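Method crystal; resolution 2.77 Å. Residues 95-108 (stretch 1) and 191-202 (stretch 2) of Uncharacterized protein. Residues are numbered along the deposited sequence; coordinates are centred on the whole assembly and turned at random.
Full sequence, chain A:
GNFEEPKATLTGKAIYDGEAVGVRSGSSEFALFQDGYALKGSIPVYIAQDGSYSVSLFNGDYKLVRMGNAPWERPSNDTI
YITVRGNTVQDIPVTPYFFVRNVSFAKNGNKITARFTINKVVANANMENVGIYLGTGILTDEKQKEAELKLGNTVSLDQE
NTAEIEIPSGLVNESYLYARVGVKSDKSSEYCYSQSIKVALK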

# COMPACT_ATOMS: atom_id res chain seq x y z
N THR A 95 11.45 0.54 1.33
CA THR A 95 11.64 0.05 2.69
C THR A 95 10.53 0.76 3.55
O THR A 95 10.70 1.91 3.97
CB THR A 95 13.11 0.25 3.20
OG1 THR A 95 13.40 1.62 3.41
CG2 THR A 95 14.17 -0.42 2.28
N PRO A 96 9.37 0.08 3.74
CA PRO A 96 8.30 0.66 4.58
C PRO A 96 8.74 0.84 6.03
O PRO A 96 9.69 0.18 6.48
CB PRO A 96 7.16 -0.36 4.48
CG PRO A 96 7.60 -1.40 3.54
CD PRO A 96 9.05 -1.31 3.35
N TYR A 97 8.07 1.75 6.78
CA TYR A 97 8.42 1.96 8.18
C TYR A 97 7.90 0.76 8.96
O TYR A 97 8.64 0.10 9.71
CB TYR A 97 7.89 3.30 8.69
CG TYR A 97 8.46 4.46 7.90
CD1 TYR A 97 9.77 4.90 8.11
CD2 TYR A 97 7.69 5.15 6.96
CE1 TYR A 97 10.31 5.95 7.37
CE2 TYR A 97 8.21 6.22 6.24
CZ TYR A 97 9.52 6.62 6.45
OH TYR A 97 10.08 7.68 5.78
N PHE A 98 6.65 0.41 8.67
CA PHE A 98 5.93 -0.76 9.14
C PHE A 98 5.34 -1.48 7.94
O PHE A 98 4.93 -0.81 6.97
CB PHE A 98 4.84 -0.35 10.14
CG PHE A 98 5.34 0.13 11.48
CD1 PHE A 98 5.64 1.47 11.68
CD2 PHE A 98 5.47 -0.74 12.54
CE1 PHE A 98 6.09 1.93 12.92
CE2 PHE A 98 5.90 -0.29 13.79
CZ PHE A 98 6.23 1.04 13.96
N PHE A 99 5.36 -2.82 7.97
CA PHE A 99 4.85 -3.60 6.85
C PHE A 99 3.75 -4.56 7.33
O PHE A 99 3.86 -5.13 8.42
CB PHE A 99 6.00 -4.37 6.17
CG PHE A 99 5.61 -5.24 4.99
CD1 PHE A 99 5.17 -4.67 3.79
CD2 PHE A 99 5.76 -6.62 5.05
CE1 PHE A 99 4.82 -5.48 2.70
CE2 PHE A 99 5.43 -7.42 3.95
CZ PHE A 99 4.97 -6.85 2.78
N VAL A 100 2.67 -4.68 6.53
CA VAL A 100 1.54 -5.58 6.85
C VAL A 100 1.62 -6.81 5.94
O VAL A 100 1.57 -6.65 4.72
CB VAL A 100 0.15 -4.89 6.72
CG1 VAL A 100 -0.93 -5.77 7.38
CG2 VAL A 100 0.14 -3.51 7.38
N ARG A 101 1.74 -8.02 6.53
CA ARG A 101 1.70 -9.28 5.71
C ARG A 101 0.76 -10.37 6.30
O ARG A 101 0.24 -10.26 7.42
CB ARG A 101 3.10 -9.92 5.55
CG ARG A 101 3.62 -10.67 6.79
CD ARG A 101 5.00 -11.20 6.52
NE ARG A 101 5.99 -10.12 6.42
CZ ARG A 101 7.08 -10.17 5.67
NH1 ARG A 101 7.30 -11.22 4.87
NH2 ARG A 101 7.95 -9.16 5.68
N ASN A 102 0.59 -11.44 5.50
CA ASN A 102 -0.15 -12.67 5.80
C ASN A 102 -1.54 -12.31 6.36
O ASN A 102 -1.94 -12.72 7.45
CB ASN A 102 0.66 -13.51 6.77
CG ASN A 102 2.14 -13.71 6.35
OD1 ASN A 102 2.58 -13.38 5.24
ND2 ASN A 102 2.97 -14.14 7.30
N VAL A 103 -2.26 -11.53 5.55
CA VAL A 103 -3.57 -10.97 5.88
C VAL A 103 -4.69 -11.82 5.28
O VAL A 103 -4.65 -12.15 4.11
CB VAL A 103 -3.63 -9.51 5.36
CG1 VAL A 103 -4.98 -8.89 5.66
CG2 VAL A 103 -2.52 -8.68 6.00
N SER A 104 -5.67 -12.17 6.11
CA SER A 104 -6.83 -12.97 5.76
C SER A 104 -8.06 -12.45 6.48
O SER A 104 -7.95 -11.90 7.57
CB SER A 104 -6.61 -14.44 6.09
OG SER A 104 -6.26 -14.60 7.45
N PHE A 105 -9.23 -12.57 5.84
CA PHE A 105 -10.50 -12.11 6.38
C PHE A 105 -11.57 -13.17 6.24
O PHE A 105 -11.54 -13.98 5.29
CB PHE A 105 -10.96 -10.83 5.68
CG PHE A 105 -10.00 -9.68 5.71
CD1 PHE A 105 -9.95 -8.82 6.80
CD2 PHE A 105 -9.16 -9.44 4.63
CE1 PHE A 105 -9.05 -7.74 6.81
CE2 PHE A 105 -8.25 -8.36 4.65
CZ PHE A 105 -8.21 -7.52 5.74
N ALA A 106 -12.54 -13.17 7.19
CA ALA A 106 -13.64 -14.11 7.18
C ALA A 106 -14.87 -13.51 7.82
O ALA A 106 -14.77 -12.81 8.81
CB ALA A 106 -13.25 -15.38 7.91
N LYS A 107 -16.03 -13.77 7.26
CA LYS A 107 -17.30 -13.34 7.85
C LYS A 107 -17.65 -14.33 8.95
O LYS A 107 -17.58 -15.54 8.73
CB LYS A 107 -18.43 -13.20 6.79
CG LYS A 107 -19.81 -12.92 7.37
CD LYS A 107 -20.91 -13.05 6.31
CE LYS A 107 -22.34 -13.05 6.82
NZ LYS A 107 -22.74 -11.75 7.43
N ASN A 108 -17.92 -13.81 10.16
CA ASN A 108 -18.34 -14.57 11.33
C ASN A 108 -19.46 -13.78 11.96
O ASN A 108 -19.20 -12.78 12.65
CB ASN A 108 -17.16 -14.86 12.28
CG ASN A 108 -16.19 -15.89 11.73
OD1 ASN A 108 -16.58 -16.95 11.19
ND2 ASN A 108 -14.89 -15.64 11.92
N TYR A 191 -0.78 5.77 5.65
CA TYR A 191 -0.78 4.42 6.15
C TYR A 191 -0.14 3.50 5.15
O TYR A 191 -0.20 3.75 3.94
CB TYR A 191 -2.21 3.92 6.46
CG TYR A 191 -2.86 4.36 7.75
CD1 TYR A 191 -3.33 5.66 7.91
CD2 TYR A 191 -3.18 3.43 8.74
CE1 TYR A 191 -3.96 6.07 9.08
CE2 TYR A 191 -3.84 3.82 9.91
CZ TYR A 191 -4.24 5.14 10.07
OH TYR A 191 -4.91 5.55 11.19
N CYS A 192 0.40 2.40 5.63
CA CYS A 192 0.84 1.31 4.80
C CYS A 192 -0.18 0.21 4.93
O CYS A 192 -0.57 -0.12 6.05
CB CYS A 192 2.25 0.85 5.14
SG CYS A 192 2.79 -0.58 4.15
N TYR A 193 -0.65 -0.32 3.81
CA TYR A 193 -1.75 -1.27 3.84
C TYR A 193 -1.42 -2.63 3.29
O TYR A 193 -0.47 -2.86 2.53
CB TYR A 193 -2.91 -0.72 2.98
CG TYR A 193 -3.47 0.63 3.37
CD1 TYR A 193 -2.90 1.81 2.88
CD2 TYR A 193 -4.61 0.73 4.15
CE1 TYR A 193 -3.43 3.05 3.21
CE2 TYR A 193 -5.15 1.97 4.49
CZ TYR A 193 -4.57 3.12 4.00
OH TYR A 193 -5.14 4.33 4.33
N SER A 194 -2.31 -3.55 3.65
CA SER A 194 -2.42 -4.90 3.15
C SER A 194 -3.06 -4.82 1.80
O SER A 194 -3.49 -3.74 1.39
CB SER A 194 -3.24 -5.74 4.11
OG SER A 194 -4.58 -5.26 4.10
N GLN A 195 -3.26 -5.96 1.15
CA GLN A 195 -3.98 -5.92 -0.10
C GLN A 195 -5.48 -5.75 0.20
O GLN A 195 -5.92 -6.13 1.29
CB GLN A 195 -3.68 -7.17 -0.94
CG GLN A 195 -2.29 -7.11 -1.62
CD GLN A 195 -2.09 -5.94 -2.61
OE1 GLN A 195 -2.94 -5.68 -3.50
NE2 GLN A 195 -0.93 -5.26 -2.52
N SER A 196 -6.23 -5.07 -0.73
CA SER A 196 -7.69 -4.94 -0.59
C SER A 196 -8.29 -6.26 -1.03
O SER A 196 -8.12 -6.63 -2.18
CB SER A 196 -8.22 -3.76 -1.37
OG SER A 196 -9.62 -3.66 -1.23
N ILE A 197 -8.84 -7.02 -0.07
CA ILE A 197 -9.33 -8.38 -0.26
C ILE A 197 -10.85 -8.44 -0.22
O ILE A 197 -11.48 -7.97 0.73
CB ILE A 197 -8.72 -9.29 0.86
CG1 ILE A 197 -7.17 -9.26 0.78
CG2 ILE A 197 -9.29 -10.73 0.78
CD1 ILE A 197 -6.49 -9.99 1.84
N LYS A 198 -11.42 -9.07 -1.27
CA LYS A 198 -12.85 -9.30 -1.36
C LYS A 198 -13.28 -10.35 -0.34
O LYS A 198 -12.61 -11.38 -0.19
CB LYS A 198 -13.26 -9.73 -2.77
CG LYS A 198 -14.78 -9.73 -2.92
CD LYS A 198 -15.34 -10.60 -4.03
CE LYS A 198 -15.07 -10.19 -5.44
NZ LYS A 198 -15.91 -11.04 -6.34
N VAL A 199 -14.38 -10.06 0.37
CA VAL A 199 -14.93 -10.94 1.40
C VAL A 199 -16.38 -11.20 1.07
O VAL A 199 -17.18 -10.26 1.07
CB VAL A 199 -14.77 -10.34 2.83
CG1 VAL A 199 -15.30 -11.30 3.90
CG2 VAL A 199 -13.34 -9.96 3.11
N ALA A 200 -16.74 -12.46 0.81
CA ALA A 200 -18.11 -12.85 0.51
C ALA A 200 -19.00 -12.66 1.72
O ALA A 200 -18.59 -12.99 2.83
CB ALA A 200 -18.16 -14.30 0.05
N LEU A 201 -20.21 -12.13 1.52
CA LEU A 201 -21.17 -11.93 2.62
C LEU A 201 -22.37 -12.85 2.41
O LEU A 201 -23.11 -13.15 3.35
CB LEU A 201 -21.61 -10.45 2.70
CG LEU A 201 -20.49 -9.42 2.88
CD1 LEU A 201 -21.05 -8.04 2.87
CD2 LEU A 201 -19.69 -9.63 4.14
N LYS A 202 -22.52 -13.33 1.18
CA LYS A 202 -23.57 -14.24 0.74
C LYS A 202 -22.95 -15.48 0.08
O LYS A 202 -22.06 -15.31 -0.79
CB LYS A 202 -24.56 -13.53 -0.22
CG LYS A 202 -25.37 -12.38 0.40
CD LYS A 202 -26.34 -11.77 -0.63
CE LYS A 202 -27.25 -10.72 -0.04
NZ LYS A 202 -28.17 -10.13 -1.07
OXT LYS A 202 -23.32 -16.61 0.46

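The two stretches meet through side-chain packing. No clear hydrogen bond links them, and 581 Å² of surface is buried between them, both sides summed. Strand 103-108 and strand 197-200 run in nearly the same direction, with 19° between their axes and a closest approach of 6.9 Å. That spacing leaves room for side chains between the backbones. Alternation along the strands supplies them. Val103, Phe105 and Lys107 point their CA-to-CB bonds toward stretch 2, while Ser104 and Ala106 point away. Ile197 and Val199 point toward stretch 1, and Lys198 points away.

The apolar contacts centre on Phe105, which has the largest area covered by the other stretch. Its ring lies against Ile197, with CE2 of Phe105 3.7 Å from CD1 of Ile197. This methyl sits at the ring edge, near the ring plane. On Val199, CG2 comes within 3.6 Å of Phe105 CB. One aromatic side chain thus touches two branched aliphatic ones that succeed each other on the same side of their strand. Ile197 has chi1 m and chi2 t; the trans chi2 extends CG1 to CD1, which reaches its partners. Ile197 CD1 also lies 4.3 Å from Val103 CG1. Beta-branched residues such as valine and isoleucine suit extended backbone, and here they present compact apolar surface to the ring.

A second group of contacts lies around the corner at Asn102. Val100 and Val103 stand before and after that corner, and both reach Ser194. Val100 CG1 is 4.0 Å from Ser194 CB, and Val103 CG2 is 3.6 Å from the same CB atom. The small serine lets both valines come close. Its hydroxyl is satisfied by a hydrogen bond elsewhere in the structure. The CA atoms of Val100 and Ser194 are only 5.5 Å apart. Farther back, Cys192 points its CA-to-CB bond toward stretch 1 and is buried. Cys192 SG makes an apolar contact with Pro96 CB at 4.4 Å. Phe99 points its CA-to-CB bond away and makes no contact within 4.5 Å.

Several contacts join a side chain to backbone. Val100 CG2 packs 3.7 Å from Cys192 O. Phe98 O lies 3.5 Å from Cys192 SG. Ile197 CD1 also reaches Val103 O, at 3.6 Å. In each case a side-chain atom packs beside a main-chain oxygen of the other stretch.

Lys107 closes the contact at the far end. Its first three chi angles are t, so the aliphatic chain is extended alongside stretch 2. Lys107 CB is 4.0 Å from Ala200 O, and Lys107 CE is 3.6 Å from Leu201 O. Lys107 CD is 4.2 Å from Leu201 CD2. Val199 CG1 lies 4.2 Å from the Lys107 backbone N. A long lysine fits this place because its methylenes can pack while its amino group remains free to bond. NZ is hydrogen-bonded to a residue adjoining one of the stretches.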